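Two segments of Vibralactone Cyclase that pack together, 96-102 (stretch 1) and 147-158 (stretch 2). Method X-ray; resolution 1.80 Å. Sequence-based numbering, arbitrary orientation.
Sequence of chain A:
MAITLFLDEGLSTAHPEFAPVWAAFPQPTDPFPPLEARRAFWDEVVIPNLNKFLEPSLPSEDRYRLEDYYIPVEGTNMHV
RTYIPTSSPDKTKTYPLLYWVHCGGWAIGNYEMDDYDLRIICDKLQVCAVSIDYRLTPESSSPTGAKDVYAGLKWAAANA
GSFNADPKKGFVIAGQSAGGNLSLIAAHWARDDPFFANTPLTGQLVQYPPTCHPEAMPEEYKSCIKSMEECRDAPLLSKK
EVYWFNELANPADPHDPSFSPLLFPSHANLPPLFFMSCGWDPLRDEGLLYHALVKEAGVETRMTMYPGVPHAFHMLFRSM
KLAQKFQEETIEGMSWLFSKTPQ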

# COMPACT_ATOMS: atom_id res chain seq x y z
N PRO A 96 -0.71 -18.12 7.97
CA PRO A 96 -0.33 -16.75 8.33
C PRO A 96 -1.32 -15.75 7.77
O PRO A 96 -2.15 -16.07 6.90
CB PRO A 96 1.06 -16.57 7.72
CG PRO A 96 1.55 -17.99 7.42
CD PRO A 96 0.32 -18.80 7.17
N LEU A 97 -1.23 -14.51 8.27
CA LEU A 97 -2.23 -13.47 8.06
C LEU A 97 -1.61 -12.30 7.31
O LEU A 97 -0.63 -11.72 7.79
CB LEU A 97 -2.77 -12.99 9.42
CG LEU A 97 -4.22 -12.55 9.58
CD1 LEU A 97 -4.38 -11.50 10.69
CD2 LEU A 97 -4.84 -12.08 8.30
N LEU A 98 -2.17 -11.95 6.16
CA LEU A 98 -1.76 -10.78 5.40
C LEU A 98 -2.90 -9.76 5.39
O LEU A 98 -4.00 -10.08 4.94
CB LEU A 98 -1.40 -11.16 3.96
CG LEU A 98 -1.13 -9.98 3.02
CD1 LEU A 98 0.18 -9.27 3.36
CD2 LEU A 98 -1.13 -10.44 1.56
N TYR A 99 -2.63 -8.55 5.85
CA TYR A 99 -3.65 -7.49 5.91
C TYR A 99 -3.25 -6.43 4.89
O TYR A 99 -2.22 -5.78 5.04
CB TYR A 99 -3.73 -6.92 7.32
CG TYR A 99 -4.81 -5.89 7.51
CD1 TYR A 99 -6.12 -6.29 7.80
CD2 TYR A 99 -4.53 -4.52 7.47
CE1 TYR A 99 -7.12 -5.38 8.00
CE2 TYR A 99 -5.54 -3.59 7.67
CZ TYR A 99 -6.84 -4.04 7.95
OH TYR A 99 -7.86 -3.15 8.17
N TRP A 100 -4.08 -6.25 3.86
CA TRP A 100 -3.73 -5.46 2.68
C TRP A 100 -4.57 -4.19 2.62
O TRP A 100 -5.80 -4.25 2.78
CB TRP A 100 -3.93 -6.30 1.40
CG TRP A 100 -3.78 -5.47 0.18
CD1 TRP A 100 -4.76 -4.74 -0.45
CD2 TRP A 100 -2.57 -5.21 -0.53
NE1 TRP A 100 -4.23 -4.07 -1.52
CE2 TRP A 100 -2.89 -4.34 -1.60
CE3 TRP A 100 -1.24 -5.64 -0.39
CZ2 TRP A 100 -1.94 -3.89 -2.52
CZ3 TRP A 100 -0.29 -5.19 -1.31
CH2 TRP A 100 -0.65 -4.32 -2.35
N VAL A 101 -3.91 -3.05 2.40
CA VAL A 101 -4.57 -1.75 2.35
C VAL A 101 -4.43 -1.16 0.94
O VAL A 101 -3.32 -0.77 0.52
CB VAL A 101 -4.02 -0.78 3.39
CG1 VAL A 101 -4.97 0.42 3.54
CG2 VAL A 101 -3.81 -1.50 4.70
N HIS A 102 -5.56 -1.01 0.26
CA HIS A 102 -5.59 -0.61 -1.14
C HIS A 102 -5.23 0.87 -1.33
O HIS A 102 -5.27 1.69 -0.40
CB HIS A 102 -6.97 -0.90 -1.75
CG HIS A 102 -8.04 0.04 -1.29
ND1 HIS A 102 -8.14 1.33 -1.76
CD2 HIS A 102 -9.07 -0.13 -0.42
CE1 HIS A 102 -9.16 1.93 -1.17
NE2 HIS A 102 -9.74 1.06 -0.36
N LYS A 147 -8.31 5.38 10.92
CA LYS A 147 -8.99 4.70 12.02
C LYS A 147 -9.74 3.47 11.53
O LYS A 147 -9.75 2.44 12.21
CB LYS A 147 -9.91 5.67 12.75
CG LYS A 147 -9.15 6.68 13.63
CD LYS A 147 -10.13 7.49 14.50
CE LYS A 147 -9.40 8.56 15.31
NZ LYS A 147 -8.25 7.99 16.09
N ASP A 148 -10.36 3.53 10.34
CA ASP A 148 -11.00 2.34 9.76
C ASP A 148 -9.98 1.25 9.49
O ASP A 148 -10.23 0.07 9.77
CB ASP A 148 -11.73 2.67 8.46
CG ASP A 148 -13.01 3.49 8.67
OD1 ASP A 148 -13.41 3.75 9.83
OD2 ASP A 148 -13.61 3.88 7.65
N VAL A 149 -8.84 1.62 8.91
CA VAL A 149 -7.79 0.63 8.64
C VAL A 149 -7.36 -0.04 9.94
O VAL A 149 -7.17 -1.26 10.02
CB VAL A 149 -6.61 1.30 7.92
CG1 VAL A 149 -5.39 0.38 7.87
CG2 VAL A 149 -7.04 1.74 6.49
N TYR A 150 -7.25 0.76 11.01
CA TYR A 150 -6.82 0.21 12.29
C TYR A 150 -7.88 -0.70 12.89
O TYR A 150 -7.57 -1.76 13.44
CB TYR A 150 -6.48 1.34 13.25
CG TYR A 150 -5.69 0.88 14.45
CD1 TYR A 150 -4.39 0.41 14.30
CD2 TYR A 150 -6.22 0.94 15.72
CE1 TYR A 150 -3.66 0.00 15.40
CE2 TYR A 150 -5.49 0.53 16.82
CZ TYR A 150 -4.23 0.07 16.65
OH TYR A 150 -3.50 -0.32 17.76
N ALA A 151 -9.14 -0.27 12.85
CA ALA A 151 -10.22 -1.13 13.34
C ALA A 151 -10.24 -2.47 12.60
O ALA A 151 -10.44 -3.53 13.21
CB ALA A 151 -11.55 -0.41 13.20
N GLY A 152 -10.02 -2.43 11.29
CA GLY A 152 -9.96 -3.66 10.52
C GLY A 152 -8.79 -4.53 10.93
O GLY A 152 -8.90 -5.76 10.95
N LEU A 153 -7.65 -3.90 11.25
CA LEU A 153 -6.47 -4.65 11.68
C LEU A 153 -6.74 -5.35 13.01
O LEU A 153 -6.38 -6.52 13.19
CB LEU A 153 -5.27 -3.71 11.80
CG LEU A 153 -3.90 -4.34 12.11
CD1 LEU A 153 -3.47 -5.26 10.97
CD2 LEU A 153 -2.83 -3.28 12.39
N LYS A 154 -7.43 -4.64 13.92
CA LYS A 154 -7.79 -5.24 15.19
C LYS A 154 -8.76 -6.39 14.99
O LYS A 154 -8.62 -7.46 15.61
CB LYS A 154 -8.39 -4.19 16.13
CG LYS A 154 -7.39 -3.21 16.72
CD LYS A 154 -8.09 -2.23 17.68
CE LYS A 154 -8.51 -2.93 18.97
NZ LYS A 154 -9.27 -2.02 19.89
N TRP A 155 -9.76 -6.19 14.13
CA TRP A 155 -10.73 -7.23 13.86
C TRP A 155 -10.05 -8.47 13.30
O TRP A 155 -10.32 -9.59 13.74
CB TRP A 155 -11.80 -6.72 12.89
CG TRP A 155 -12.83 -7.76 12.60
CD1 TRP A 155 -13.99 -7.98 13.29
CD2 TRP A 155 -12.79 -8.75 11.56
NE1 TRP A 155 -14.67 -9.05 12.75
CE2 TRP A 155 -13.96 -9.53 11.68
CE3 TRP A 155 -11.88 -9.05 10.54
CZ2 TRP A 155 -14.24 -10.59 10.82
CZ3 TRP A 155 -12.16 -10.11 9.68
CH2 TRP A 155 -13.33 -10.86 9.83
N ALA A 156 -9.16 -8.28 12.32
CA ALA A 156 -8.50 -9.41 11.68
C ALA A 156 -7.62 -10.17 12.66
O ALA A 156 -7.58 -11.40 12.64
CB ALA A 156 -7.67 -8.93 10.48
N ALA A 157 -6.89 -9.44 13.53
CA ALA A 157 -6.09 -10.10 14.55
C ALA A 157 -6.97 -10.91 15.50
O ALA A 157 -6.68 -12.07 15.80
CB ALA A 157 -5.26 -9.07 15.33
N ALA A 158 -8.07 -10.32 15.96
CA ALA A 158 -8.83 -10.99 17.02
C ALA A 158 -9.70 -12.13 16.47
O ALA A 158 -10.00 -13.09 17.20
CB ALA A 158 -9.69 -9.98 17.76

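The phenol of Y99 reaches past the side chains of the helix and sets its hydroxyl against the helix backbone, at a point where G152 has no side chain. Y99 OH lies 3.2 Å from G152 CA, and a CB built in ideal geometry on that glycine would sit 2.2 Å from Y99 OH, a clash; the bare CA is what leaves room for the hydroxyl. From this position Y99 OH donates a weak hydrogen bond to V149 O, 2.7 Å away. That carbonyl is already in use within the helix, where L153 N donates to V149 O at 3.0 Å, so the tyrosine joins an existing helical bond without replacing it. Y99 OH is also 3.2 Å from L153 N, but the angle is poor and the pair is not hydrogen-bonded.

The ring of Y99 is held by carbon contacts along its length. L153 covers one face: its CA stands 4.0 Å from the ring centroid and 21° off the ring normal, a CH-pi contact, and its CD1 approaches Y99 CD2 to 3.7 Å. V149 CG1 meets Y99 CE2 at 4.0 Å, while A156 CB lies 4.1 Å from Y99 CD1, obliquely to the ring. The strand and helix axes approach to 9.9 Å, and the Y99 side chain, with chi1 in the t well, reaches across to the helix backbone; Y99 has the largest covered area of any residue here, 113 Å² of the 342 Å² buried on both sides together.

The two elements run nearly antiparallel, at 165°, so successive inward-facing strand residues meet successively earlier turns of the helix. L97 pairs in register with A157, Y99 with L153 and V101 with V149, at CA separations of 8.3, 7.0 and 7.5 Å; the closest of these is at the tyrosine. The CA-to-CB bonds of L97, Y99 and V101 all point toward the helix, whereas L98 and W100, which alternate with them, make no contact with it.

The flanking contacts are smaller: L97 CD1 packs 3.7 Å from the carbonyl oxygen A156 O and makes an apolar contact with A156 CB at 4.2 Å. At the other end of the strand, V101 CG1 meets V149 CG2 at 3.8 Å, also apolar. V149 thus contacts both Y99 and V101 with its side chain, and its carbonyl accepts the weak bond from the tyrosine hydroxyl. On the helix, Y150, A151 and K154 direct their CA-to-CB bonds away from the strand and take no part.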